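Local coordinates for protein succinate dehydrogenase subunit A (Mycolicibacterium smegmatis, PDB 7D6V) that probably oxidises succinate through a bound FAD, as the flavoprotein subunit of a membrane-bound succinate dehydrogenase that passes the electrons on to quinone, at residues A[172-177]-A[198-203]; A[205-210]-A[231-236]; A[607-612]-A[616-621]. All coordinates share one frame; numbering follows the deposited sequence.

Interaction 1: residues A[172-177]-A[198-203]. With FAD (flavin-adenine dinucleotide), chain D.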
loop_
_atom_site.group_PDB
_atom_site.type_symbol
_atom_site.label_atom_id
_atom_site.label_comp_id
_atom_site.label_asym_id
_atom_site.label_seq_id
_atom_site.Cartn_x
_atom_site.Cartn_y
_atom_site.Cartn_z
ATOM N N THR A 172 14.760 11.280 8.068
ATOM C CA THR A 172 16.018 12.012 8.126
ATOM C C THR A 172 16.390 12.455 6.721
ATOM O O THR A 172 16.320 11.662 5.778
ATOM C CB THR A 172 17.135 11.153 8.726
ATOM O OG1 THR A 172 16.700 10.613 9.978
ATOM C CG2 THR A 172 18.383 11.983 8.955
ATOM N N SER A 173 16.789 13.715 6.581
ATOM C CA SER A 173 17.082 14.312 5.287
ATOM C C SER A 173 18.536 14.756 5.253
ATOM O O SER A 173 18.987 15.475 6.148
ATOM C CB SER A 173 16.153 15.496 5.014
ATOM O OG SER A 173 16.454 16.108 3.775
ATOM N N ILE A 174 19.260 14.331 4.223
ATOM C CA ILE A 174 20.669 14.665 4.051
ATOM C C ILE A 174 20.768 15.885 3.149
ATOM O O ILE A 174 20.179 15.914 2.063
ATOM C CB ILE A 174 21.457 13.481 3.467
ATOM C CG1 ILE A 174 21.459 12.304 4.442
ATOM C CG2 ILE A 174 22.875 13.898 3.136
ATOM C CD1 ILE A 174 22.142 12.595 5.756
ATOM N N THR A 175 21.512 16.896 3.599
ATOM C CA THR A 175 21.625 18.149 2.869
ATOM C C THR A 175 23.007 18.408 2.290
ATOM O O THR A 175 23.135 19.271 1.418
ATOM C CB THR A 175 21.243 19.332 3.770
ATOM O OG1 THR A 175 22.263 19.538 4.754
ATOM C CG2 THR A 175 19.926 19.063 4.470
ATOM N N GLU A 176 24.036 17.700 2.745
ATOM C CA GLU A 176 25.385 17.927 2.255
ATOM C C GLU A 176 26.195 16.646 2.382
ATOM O O GLU A 176 25.925 15.798 3.233
ATOM C CB GLU A 176 26.074 19.063 3.020
ATOM C CG GLU A 176 27.263 19.678 2.306
ATOM C CD GLU A 176 26.853 20.559 1.141
ATOM O OE1 GLU A 176 26.594 20.025 0.042
ATOM O OE2 GLU A 176 26.783 21.791 1.327
ATOM N N LEU A 177 27.195 16.517 1.517
ATOM C CA LEU A 177 28.198 15.467 1.613
ATOM C C LEU A 177 29.529 16.104 1.976
ATOM O O LEU A 177 29.957 17.066 1.329
ATOM C CB LEU A 177 28.320 14.690 0.301
ATOM C CG LEU A 177 27.092 13.908 -0.164
ATOM C CD1 LEU A 177 27.396 13.152 -1.438
ATOM C CD2 LEU A 177 26.626 12.961 0.920
ATOM N N VAL A 198 22.542 15.956 12.396
ATOM C CA VAL A 198 23.225 14.679 12.518
ATOM C C VAL A 198 24.314 14.600 11.456
ATOM O O VAL A 198 24.101 14.960 10.292
ATOM C CB VAL A 198 22.233 13.498 12.403
ATOM C CG1 VAL A 198 21.457 13.560 11.099
ATOM C CG2 VAL A 198 22.959 12.174 12.539
ATOM N N LEU A 199 25.494 14.160 11.876
ATOM C CA LEU A 199 26.639 13.968 11.000
ATOM C C LEU A 199 27.033 12.500 11.018
ATOM O O LEU A 199 27.306 11.940 12.085
ATOM C CB LEU A 199 27.815 14.842 11.432
ATOM C CG LEU A 199 29.157 14.511 10.782
ATOM C CD1 LEU A 199 29.136 14.840 9.300
ATOM C CD2 LEU A 199 30.278 15.247 11.484
ATOM N N PHE A 200 27.068 11.890 9.843
ATOM C CA PHE A 200 27.594 10.548 9.664
ATOM C C PHE A 200 29.027 10.644 9.160
ATOM O O PHE A 200 29.389 11.584 8.453
ATOM C CB PHE A 200 26.728 9.753 8.689
ATOM C CG PHE A 200 25.284 9.676 9.096
ATOM C CD1 PHE A 200 24.835 8.657 9.914
ATOM C CD2 PHE A 200 24.380 10.631 8.671
ATOM C CE1 PHE A 200 23.513 8.590 10.293
ATOM C CE2 PHE A 200 23.058 10.568 9.047
ATOM C CZ PHE A 200 22.624 9.547 9.858
ATOM N N GLU A 201 29.848 9.675 9.545
ATOM C CA GLU A 201 31.285 9.718 9.297
ATOM C C GLU A 201 31.742 8.458 8.577
ATOM O O GLU A 201 32.707 7.800 8.969
ATOM C CB GLU A 201 32.052 9.915 10.598
ATOM C CG GLU A 201 32.068 11.346 11.089
ATOM C CD GLU A 201 32.343 11.447 12.575
ATOM O OE1 GLU A 201 31.432 11.136 13.369
ATOM O OE2 GLU A 201 33.467 11.841 12.951
ATOM N N ALA A 202 31.045 8.102 7.523
ATOM C CA ALA A 202 31.444 6.918 6.781
ATOM C C ALA A 202 32.365 7.282 5.621
ATOM O O ALA A 202 32.223 8.348 5.017
ATOM C CB ALA A 202 30.218 6.191 6.244
ATOM N N PRO A 203 33.320 6.409 5.288
ATOM C CA PRO A 203 34.180 6.661 4.123
ATOM C C PRO A 203 33.526 6.365 2.782
ATOM O O PRO A 203 34.112 6.702 1.746
ATOM C CB PRO A 203 35.372 5.729 4.365
ATOM C CG PRO A 203 34.832 4.640 5.203
ATOM C CD PRO A 203 33.769 5.245 6.068
HETATM P PA FAD D . 12.847 5.277 -4.417
HETATM O O1A FAD D . 12.601 3.994 -3.714
HETATM O O2A FAD D . 11.764 5.883 -5.223
HETATM O O5B FAD D . 13.231 6.353 -3.302
HETATM C C5B FAD D . 14.559 6.748 -3.012
HETATM C C4B FAD D . 14.745 6.871 -1.509
HETATM O O4B FAD D . 15.699 7.883 -1.209
HETATM C C3B FAD D . 13.495 7.261 -0.759
HETATM O O3B FAD D . 13.432 6.447 0.402
HETATM C C2B FAD D . 13.741 8.682 -0.324
HETATM O O2B FAD D . 13.077 9.010 0.890
HETATM C C1B FAD D . 15.230 8.689 -0.140
HETATM N N9A FAD D . 15.773 10.053 -0.235
HETATM C C8A FAD D . 15.649 10.889 -1.265
HETATM N N7A FAD D . 16.275 12.052 -1.013
HETATM C C5A FAD D . 16.812 11.966 0.208
HETATM C C6A FAD D . 17.605 12.832 1.091
HETATM N N6A FAD D . 17.967 14.069 0.716
HETATM N N1A FAD D . 17.957 12.350 2.289
HETATM C C2A FAD D . 17.619 11.122 2.690
HETATM N N3A FAD D . 16.902 10.286 1.942
HETATM C C4A FAD D . 16.479 10.643 0.715
HETATM N N1 FAD D . 8.955 1.149 -12.905
HETATM C C2 FAD D . 8.688 -0.067 -13.420
HETATM O O2 FAD D . 9.630 -0.756 -13.822
HETATM N N3 FAD D . 7.456 -0.566 -13.519
HETATM C C4 FAD D . 6.391 0.113 -13.116
HETATM O O4 FAD D . 5.256 -0.372 -13.217
HETATM C C4X FAD D . 6.583 1.454 -12.541
HETATM N N5 FAD D . 5.549 2.194 -12.112
HETATM C C5X FAD D . 5.760 3.411 -11.589
HETATM C C6 FAD D . 4.682 4.160 -11.148
HETATM C C7 FAD D . 4.888 5.416 -10.612
HETATM C C7M FAD D . 3.728 6.237 -10.134
HETATM C C8 FAD D . 6.259 5.957 -10.509
HETATM C C8M FAD D . 6.483 7.321 -9.926
HETATM C C9 FAD D . 7.340 5.214 -10.943
HETATM C C9A FAD D . 7.133 3.960 -11.481
HETATM N N10 FAD D . 8.224 3.208 -11.924
HETATM C C10 FAD D . 7.969 1.943 -12.458
HETATM C "C1'" FAD D . 9.586 3.717 -11.816
HETATM C "C2'" FAD D . 10.289 3.038 -10.646
HETATM O "O2'" FAD D . 9.369 2.822 -9.579
HETATM C "C3'" FAD D . 11.423 3.877 -10.085
HETATM O "O3'" FAD D . 12.433 3.996 -11.078
HETATM C "C4'" FAD D . 12.024 3.212 -8.857
HETATM O "O4'" FAD D . 11.035 3.091 -7.846
HETATM C "C5'" FAD D . 13.188 3.997 -8.285
HETATM O "O5'" FAD D . 13.528 3.404 -7.040
HETATM P P FAD D . 14.732 3.923 -6.134
HETATM O O1P FAD D . 15.028 2.850 -5.147
HETATM O O2P FAD D . 15.834 4.414 -7.002
HETATM O O3P FAD D . 14.141 5.204 -5.362
#
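T172 and I174 on one strand face V198 and F200 on another across a gap too wide for backbone pairing: the nearest CA atoms, of I174 and V198, are 8.8 Å apart. Strand 184-191 fills that gap and pairs with both, through Y190 and F188 on one flank and G189 on the other, so the contact is made by side chains of next-but-one strands over the same sheet face. At one end T172 and V198 meet tip to tip, methyl to methyl, with T172 CG2 4.1 Å from V198 CG1. The threonine puts CG2 anti to its own N, which leaves OG1 beside that N, where it is hydrogen-bonded to H170 O. At the other end I174 crosses the F200 ring obliquely; I174 CD1 comes within 4.0 Å of F200 CE2. The same ring also meets F169 edge-to-face. T172, I174 and F200 all touch V37 of strand 34-37, so the buried apolar layer links two sheets. The backbone of I174 has a second role. Its N-H points almost straight at FAD N1A (3.1 Å, 172°), while I174 O accepts a hydrogen bond from FAD N6A (3.2 Å, 159°). This pair of bonds reads the N1A and N6A edge of the adenine with main-chain atoms alone, a recognition pattern common in adenine-binding sites and here part of the FAD pocket of the Rossmann-type domain.

Interaction 2: residues A[205-210]-A[231-236]; sequences VVLATG and ALALRA. With FAD (flavin-adenine dinucleotide), chain D.
L207 reaches from the end of strand 204-206 to helix 230-236, and its two methyl groups account for every apolar contact between the segments. L207 CD1 rests on A233 CB at 3.6 Å. L207 CD2 approaches the preceding residue, 4.4 Å from L232 CD1. The trans second torsion of the leucine (chi2 179°) carries CD1 outward to A233, leaving CD2 to meet L232. Beyond the pair, A233 also touches L408, and L232 packs on I174 and L177, so the helix is in contact with strands 408-409 and 172-179 as well; A231 and L234 lie against helix 532-556.

The polar bonds stay within each segment or lead outside it. In the helix R235 N binds A231 O and A236 N binds L232 O, both at 2.9 Å. The R235 guanidinium has A231 O over the centre of one face, a stacking approach and not a bond. A separate hydrogen bond joins R235 NH1 to N542 of helix 532-556. T209 OG1 is held by D228 O, which ties the loop to the residues just before the helix.

The third group is van der Waals contact with FAD. T209 O comes to 3.4 Å from FAD C8A, T209 CB to 3.9 Å from the same atom, and A208 O to 3.5 Å from the ribose O4B. G210 CA approaches the pyrophosphate bridge, and its backbone angles (96°/-148°) would press a CB against the preceding carbonyl. The sequence A208-T209-G210 after a buried parallel strand is consistent with the ATG motif of FAD-binding Rossmann-type flavoproteins, which runs alongside the cofactor.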
loop_
_atom_site.group_PDB
_atom_site.type_symbol
_atom_site.label_atom_id
_atom_site.label_comp_id
_atom_site.label_asym_id
_atom_site.label_seq_id
_atom_site.Cartn_x
_atom_site.Cartn_y
_atom_site.Cartn_z
ATOM N N VAL A 205 29.601 6.294 0.544
ATOM C CA VAL A 205 28.202 6.704 0.486
ATOM C C VAL A 205 27.581 6.123 -0.778
ATOM O O VAL A 205 28.164 6.222 -1.860
ATOM C CB VAL A 205 28.061 8.240 0.506
ATOM C CG1 VAL A 205 26.692 8.666 0.009
ATOM C CG2 VAL A 205 28.304 8.777 1.903
ATOM N N VAL A 206 26.407 5.511 -0.638
ATOM C CA VAL A 206 25.604 5.047 -1.766
ATOM C C VAL A 206 24.366 5.926 -1.842
ATOM O O VAL A 206 23.636 6.061 -0.854
ATOM C CB VAL A 206 25.218 3.565 -1.621
ATOM C CG1 VAL A 206 24.364 3.126 -2.796
ATOM C CG2 VAL A 206 26.455 2.704 -1.510
ATOM N N LEU A 207 24.122 6.523 -3.009
ATOM C CA LEU A 207 23.124 7.591 -3.065
ATOM C C LEU A 207 21.700 7.050 -3.173
ATOM O O LEU A 207 20.928 7.152 -2.221
ATOM C CB LEU A 207 23.454 8.547 -4.213
ATOM C CG LEU A 207 24.385 9.656 -3.718
ATOM C CD1 LEU A 207 24.766 10.605 -4.825
ATOM C CD2 LEU A 207 23.741 10.411 -2.568
ATOM N N ALA A 208 21.352 6.426 -4.294
ATOM C CA ALA A 208 20.050 5.772 -4.481
ATOM C C ALA A 208 18.875 6.617 -3.969
ATOM O O ALA A 208 18.097 6.188 -3.118
ATOM C CB ALA A 208 20.049 4.395 -3.817
ATOM N N THR A 209 18.733 7.825 -4.519
ATOM C CA THR A 209 17.793 8.807 -3.984
ATOM C C THR A 209 16.544 9.015 -4.839
ATOM O O THR A 209 15.655 9.764 -4.428
ATOM C CB THR A 209 18.493 10.150 -3.784
ATOM O OG1 THR A 209 19.159 10.525 -4.995
ATOM C CG2 THR A 209 19.496 10.072 -2.654
ATOM N N GLY A 210 16.443 8.381 -6.004
ATOM C CA GLY A 210 15.232 8.512 -6.795
ATOM C C GLY A 210 15.315 9.584 -7.872
ATOM O O GLY A 210 16.374 9.856 -8.435
ATOM N N ALA A 231 21.793 16.558 -7.051
ATOM C CA ALA A 231 22.468 17.762 -6.584
ATOM C C ALA A 231 23.554 17.446 -5.567
ATOM O O ALA A 231 24.584 18.122 -5.543
ATOM C CB ALA A 231 21.452 18.733 -5.988
ATOM N N LEU A 232 23.348 16.428 -4.729
ATOM C CA LEU A 232 24.360 16.059 -3.746
ATOM C C LEU A 232 25.647 15.608 -4.422
ATOM O O LEU A 232 26.735 16.091 -4.095
ATOM C CB LEU A 232 23.821 14.962 -2.827
ATOM C CG LEU A 232 22.988 15.415 -1.629
ATOM C CD1 LEU A 232 22.379 14.222 -0.919
ATOM C CD2 LEU A 232 23.835 16.227 -0.677
ATOM N N ALA A 233 25.541 14.685 -5.381
ATOM C CA ALA A 233 26.717 14.230 -6.111
ATOM C C ALA A 233 27.314 15.351 -6.945
ATOM O O ALA A 233 28.541 15.466 -7.063
ATOM C CB ALA A 233 26.355 13.040 -6.997
ATOM N N LEU A 234 26.461 16.198 -7.517
ATOM C CA LEU A 234 26.950 17.265 -8.375
ATOM C C LEU A 234 27.742 18.293 -7.574
ATOM O O LEU A 234 28.760 18.809 -8.048
ATOM C CB LEU A 234 25.758 17.889 -9.096
ATOM C CG LEU A 234 25.944 18.870 -10.240
ATOM C CD1 LEU A 234 26.665 18.190 -11.383
ATOM C CD2 LEU A 234 24.589 19.350 -10.685
ATOM N N ARG A 235 27.303 18.590 -6.348
ATOM C CA ARG A 235 28.046 19.498 -5.480
ATOM C C ARG A 235 29.238 18.820 -4.814
ATOM O O ARG A 235 30.200 19.501 -4.446
ATOM C CB ARG A 235 27.122 20.093 -4.416
ATOM C CG ARG A 235 26.106 21.083 -4.957
ATOM C CD ARG A 235 25.422 21.862 -3.841
ATOM N NE ARG A 235 24.696 20.997 -2.919
ATOM C CZ ARG A 235 23.388 20.782 -2.972
ATOM N NH1 ARG A 235 22.811 19.977 -2.093
ATOM N NH2 ARG A 235 22.655 21.368 -3.904
ATOM N N ALA A 236 29.196 17.497 -4.642
ATOM C CA ALA A 236 30.357 16.792 -4.111
ATOM C C ALA A 236 31.470 16.700 -5.141
ATOM O O ALA A 236 32.645 16.604 -4.773
ATOM C CB ALA A 236 29.959 15.397 -3.635
HETATM P PA FAD D . 12.847 5.277 -4.417
HETATM O O1A FAD D . 12.601 3.994 -3.714
HETATM O O2A FAD D . 11.764 5.883 -5.223
HETATM O O5B FAD D . 13.231 6.353 -3.302
HETATM C C5B FAD D . 14.559 6.748 -3.012
HETATM C C4B FAD D . 14.745 6.871 -1.509
HETATM O O4B FAD D . 15.699 7.883 -1.209
HETATM C C3B FAD D . 13.495 7.261 -0.759
HETATM O O3B FAD D . 13.432 6.447 0.402
HETATM C C2B FAD D . 13.741 8.682 -0.324
HETATM O O2B FAD D . 13.077 9.010 0.890
HETATM C C1B FAD D . 15.230 8.689 -0.140
HETATM N N9A FAD D . 15.773 10.053 -0.235
HETATM C C8A FAD D . 15.649 10.889 -1.265
HETATM N N7A FAD D . 16.275 12.052 -1.013
HETATM C C5A FAD D . 16.812 11.966 0.208
HETATM C C6A FAD D . 17.605 12.832 1.091
HETATM N N6A FAD D . 17.967 14.069 0.716
HETATM N N1A FAD D . 17.957 12.350 2.289
HETATM C C2A FAD D . 17.619 11.122 2.690
HETATM N N3A FAD D . 16.902 10.286 1.942
HETATM C C4A FAD D . 16.479 10.643 0.715
HETATM N N1 FAD D . 8.955 1.149 -12.905
HETATM C C2 FAD D . 8.688 -0.067 -13.420
HETATM O O2 FAD D . 9.630 -0.756 -13.822
HETATM N N3 FAD D . 7.456 -0.566 -13.519
HETATM C C4 FAD D . 6.391 0.113 -13.116
HETATM O O4 FAD D . 5.256 -0.372 -13.217
HETATM C C4X FAD D . 6.583 1.454 -12.541
HETATM N N5 FAD D . 5.549 2.194 -12.112
HETATM C C5X FAD D . 5.760 3.411 -11.589
HETATM C C6 FAD D . 4.682 4.160 -11.148
HETATM C C7 FAD D . 4.888 5.416 -10.612
HETATM C C7M FAD D . 3.728 6.237 -10.134
HETATM C C8 FAD D . 6.259 5.957 -10.509
HETATM C C8M FAD D . 6.483 7.321 -9.926
HETATM C C9 FAD D . 7.340 5.214 -10.943
HETATM C C9A FAD D . 7.133 3.960 -11.481
HETATM N N10 FAD D . 8.224 3.208 -11.924
HETATM C C10 FAD D . 7.969 1.943 -12.458
HETATM C "C1'" FAD D . 9.586 3.717 -11.816
HETATM C "C2'" FAD D . 10.289 3.038 -10.646
HETATM O "O2'" FAD D . 9.369 2.822 -9.579
HETATM C "C3'" FAD D . 11.423 3.877 -10.085
HETATM O "O3'" FAD D . 12.433 3.996 -11.078
HETATM C "C4'" FAD D . 12.024 3.212 -8.857
HETATM O "O4'" FAD D . 11.035 3.091 -7.846
HETATM C "C5'" FAD D . 13.188 3.997 -8.285
HETATM O "O5'" FAD D . 13.528 3.404 -7.040
HETATM P P FAD D . 14.732 3.923 -6.134
HETATM O O1P FAD D . 15.028 2.850 -5.147
HETATM O O2P FAD D . 15.834 4.414 -7.002
HETATM O O3P FAD D . 14.141 5.204 -5.362
#

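Interaction 3: residues A[607-612]-A[616-621]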
loop_
_atom_site.group_PDB
_atom_site.type_symbol
_atom_site.label_atom_id
_atom_site.label_comp_id
_atom_site.label_asym_id
_atom_site.label_seq_id
_atom_site.Cartn_x
_atom_site.Cartn_y
_atom_site.Cartn_z
ATOM N N PRO A 607 31.786 -8.350 -28.812
ATOM C CA PRO A 607 30.891 -9.190 -29.631
ATOM C C PRO A 607 29.400 -8.951 -29.426
ATOM O O PRO A 607 28.610 -9.769 -29.907
ATOM C CB PRO A 607 31.262 -10.603 -29.169
ATOM C CG PRO A 607 31.549 -10.428 -27.777
ATOM C CD PRO A 607 32.424 -9.222 -27.800
ATOM N N ASP A 608 28.990 -7.899 -28.717
ATOM C CA ASP A 608 27.560 -7.650 -28.583
ATOM C C ASP A 608 27.070 -6.988 -29.864
ATOM O O ASP A 608 26.378 -5.971 -29.843
ATOM C CB ASP A 608 27.264 -6.779 -27.362
ATOM C CG ASP A 608 27.552 -7.481 -26.055
ATOM O OD1 ASP A 608 27.197 -8.668 -25.923
ATOM O OD2 ASP A 608 28.129 -6.840 -25.154
ATOM N N LEU A 609 27.415 -7.613 -30.981
ATOM C CA LEU A 609 27.049 -7.278 -32.347
ATOM C C LEU A 609 26.427 -8.511 -32.977
ATOM O O LEU A 609 26.851 -9.013 -34.019
ATOM C CB LEU A 609 28.260 -6.777 -33.124
ATOM C CG LEU A 609 28.952 -5.517 -32.588
ATOM C CD1 LEU A 609 30.292 -5.322 -33.274
ATOM C CD2 LEU A 609 28.081 -4.289 -32.771
ATOM N N LEU A 610 25.424 -9.032 -32.269
ATOM C CA LEU A 610 24.994 -10.423 -32.320
ATOM C C LEU A 610 24.826 -10.985 -33.728
ATOM O O LEU A 610 25.500 -11.948 -34.112
ATOM C CB LEU A 610 23.678 -10.526 -31.544
ATOM C CG LEU A 610 23.686 -9.757 -30.218
ATOM C CD1 LEU A 610 22.281 -9.536 -29.686
ATOM C CD2 LEU A 610 24.533 -10.479 -29.185
ATOM N N GLY A 611 23.935 -10.394 -34.511
ATOM C CA GLY A 611 23.495 -11.007 -35.750
ATOM C C GLY A 611 21.984 -10.976 -35.808
ATOM O O GLY A 611 21.392 -10.832 -36.881
ATOM N N CYS A 612 21.352 -11.135 -34.642
ATOM C CA CYS A 612 20.003 -10.615 -34.465
ATOM C C CYS A 612 20.036 -9.096 -34.384
ATOM O O CYS A 612 19.054 -8.431 -34.734
ATOM C CB CYS A 612 19.363 -11.214 -33.214
ATOM S SG CYS A 612 17.598 -10.875 -33.041
ATOM N N SER A 616 21.173 -4.296 -40.990
ATOM C CA SER A 616 20.015 -3.507 -41.396
ATOM C C SER A 616 19.468 -2.692 -40.232
ATOM O O SER A 616 19.098 -1.524 -40.403
ATOM C CB SER A 616 18.933 -4.422 -41.968
ATOM O OG SER A 616 18.538 -5.402 -41.023
ATOM N N GLU A 617 19.404 -3.288 -39.043
ATOM C CA GLU A 617 18.887 -2.563 -37.888
ATOM C C GLU A 617 19.912 -1.580 -37.339
ATOM O O GLU A 617 19.556 -0.477 -36.913
ATOM C CB GLU A 617 18.458 -3.549 -36.806
ATOM C CG GLU A 617 18.098 -2.897 -35.493
ATOM C CD GLU A 617 17.784 -3.906 -34.418
ATOM O OE1 GLU A 617 18.172 -5.082 -34.569
ATOM O OE2 GLU A 617 17.143 -3.525 -33.423
ATOM N N LEU A 618 21.190 -1.958 -37.337
ATOM C CA LEU A 618 22.217 -1.096 -36.770
ATOM C C LEU A 618 22.561 0.077 -37.677
ATOM O O LEU A 618 23.138 1.059 -37.203
ATOM C CB LEU A 618 23.475 -1.907 -36.471
ATOM C CG LEU A 618 23.353 -2.951 -35.360
ATOM C CD1 LEU A 618 24.586 -3.835 -35.320
ATOM C CD2 LEU A 618 23.126 -2.280 -34.018
ATOM N N GLU A 619 22.226 -0.003 -38.964
ATOM C CA GLU A 619 22.505 1.086 -39.886
ATOM C C GLU A 619 21.534 2.245 -39.728
ATOM O O GLU A 619 21.742 3.296 -40.340
ATOM C CB GLU A 619 22.480 0.570 -41.322
ATOM C CG GLU A 619 23.805 -0.005 -41.780
ATOM C CD GLU A 619 23.825 -0.325 -43.254
ATOM O OE1 GLU A 619 22.739 -0.511 -43.838
ATOM O OE2 GLU A 619 24.929 -0.388 -43.831
ATOM N N LYS A 620 20.486 2.075 -38.930
ATOM C CA LYS A 620 19.558 3.149 -38.628
ATOM C C LYS A 620 19.964 3.953 -37.401
ATOM O O LYS A 620 19.324 4.967 -37.107
ATOM C CB LYS A 620 18.155 2.576 -38.419
ATOM C CG LYS A 620 17.766 1.525 -39.440
ATOM C CD LYS A 620 16.330 1.078 -39.253
ATOM C CE LYS A 620 16.124 0.478 -37.876
ATOM N NZ LYS A 620 14.927 -0.403 -37.829
ATOM N N TYR A 621 21.006 3.532 -36.684
ATOM C CA TYR A 621 21.380 4.176 -35.432
ATOM C C TYR A 621 22.864 4.512 -35.383
ATOM O O TYR A 621 23.272 5.429 -34.667
ATOM C CB TYR A 621 21.016 3.282 -34.248
ATOM C CG TYR A 621 19.543 2.985 -34.123
ATOM C CD1 TYR A 621 18.713 3.801 -33.371
ATOM C CD2 TYR A 621 18.981 1.884 -34.751
ATOM C CE1 TYR A 621 17.370 3.533 -33.248
ATOM C CE2 TYR A 621 17.638 1.608 -34.635
ATOM C CZ TYR A 621 16.838 2.435 -33.882
ATOM O OH TYR A 621 15.497 2.166 -33.762
#
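E617 brings its flat carboxylate to C612: E617 OE1 lies 3.5 Å from C612 O, and because both atoms are acceptors the approach is proximity without a bond. The group's real partner is R76, salt-bridged to OE2, which probably balances the carboxylate's negative charge. An extended chain carries the carboxylate there, with CG anti to the backbone N (chi1 171°) and the next bond straight as well. The other flat group, the Y621 ring, takes no part in the contact across the segments; E617 O lies at its edge, in the ring plane, and F80 meets the ring with the planes about 50° apart. Alongside these polar groups runs one apolar touch, L609 CD2 to L618 CD1 at 4.3 Å, between two leucine ends. L618 CB points at the loop, and the same side chain packs on F80. Loop 607-612 thus lies beside the short helix 615-618 that follows it. D608 of the loop touches W84 and E88 of helix 84-102, while E617 of the following segment reaches R76 of helix 67-76, and L618 and Y621 meet F80 in the loop between those two helices.

Interactions 1 and 2 are neighbours, with centres about 11 Å apart, and they touch directly: L232 of helix 230-236 packs against T175 and E176 of strand 172-179. Both belong to the FAD-binding domain and both reach the same cofactor, interaction 1 at the adenine and interaction 2 from the adenine and ribose to the pyrophosphate. Strands 197-200 and 204-206 follow each other in the chain, so the first contact closes just before the second opens. Interaction 3 comes last, near the C-terminus, its nearest atoms about 31 Å from interaction 1 and about 25 Å from interaction 2. The first two therefore shape one cofactor site, whereas 607-612 with 616-621 belongs to the C-terminal part, packed far from the cofactor contacts.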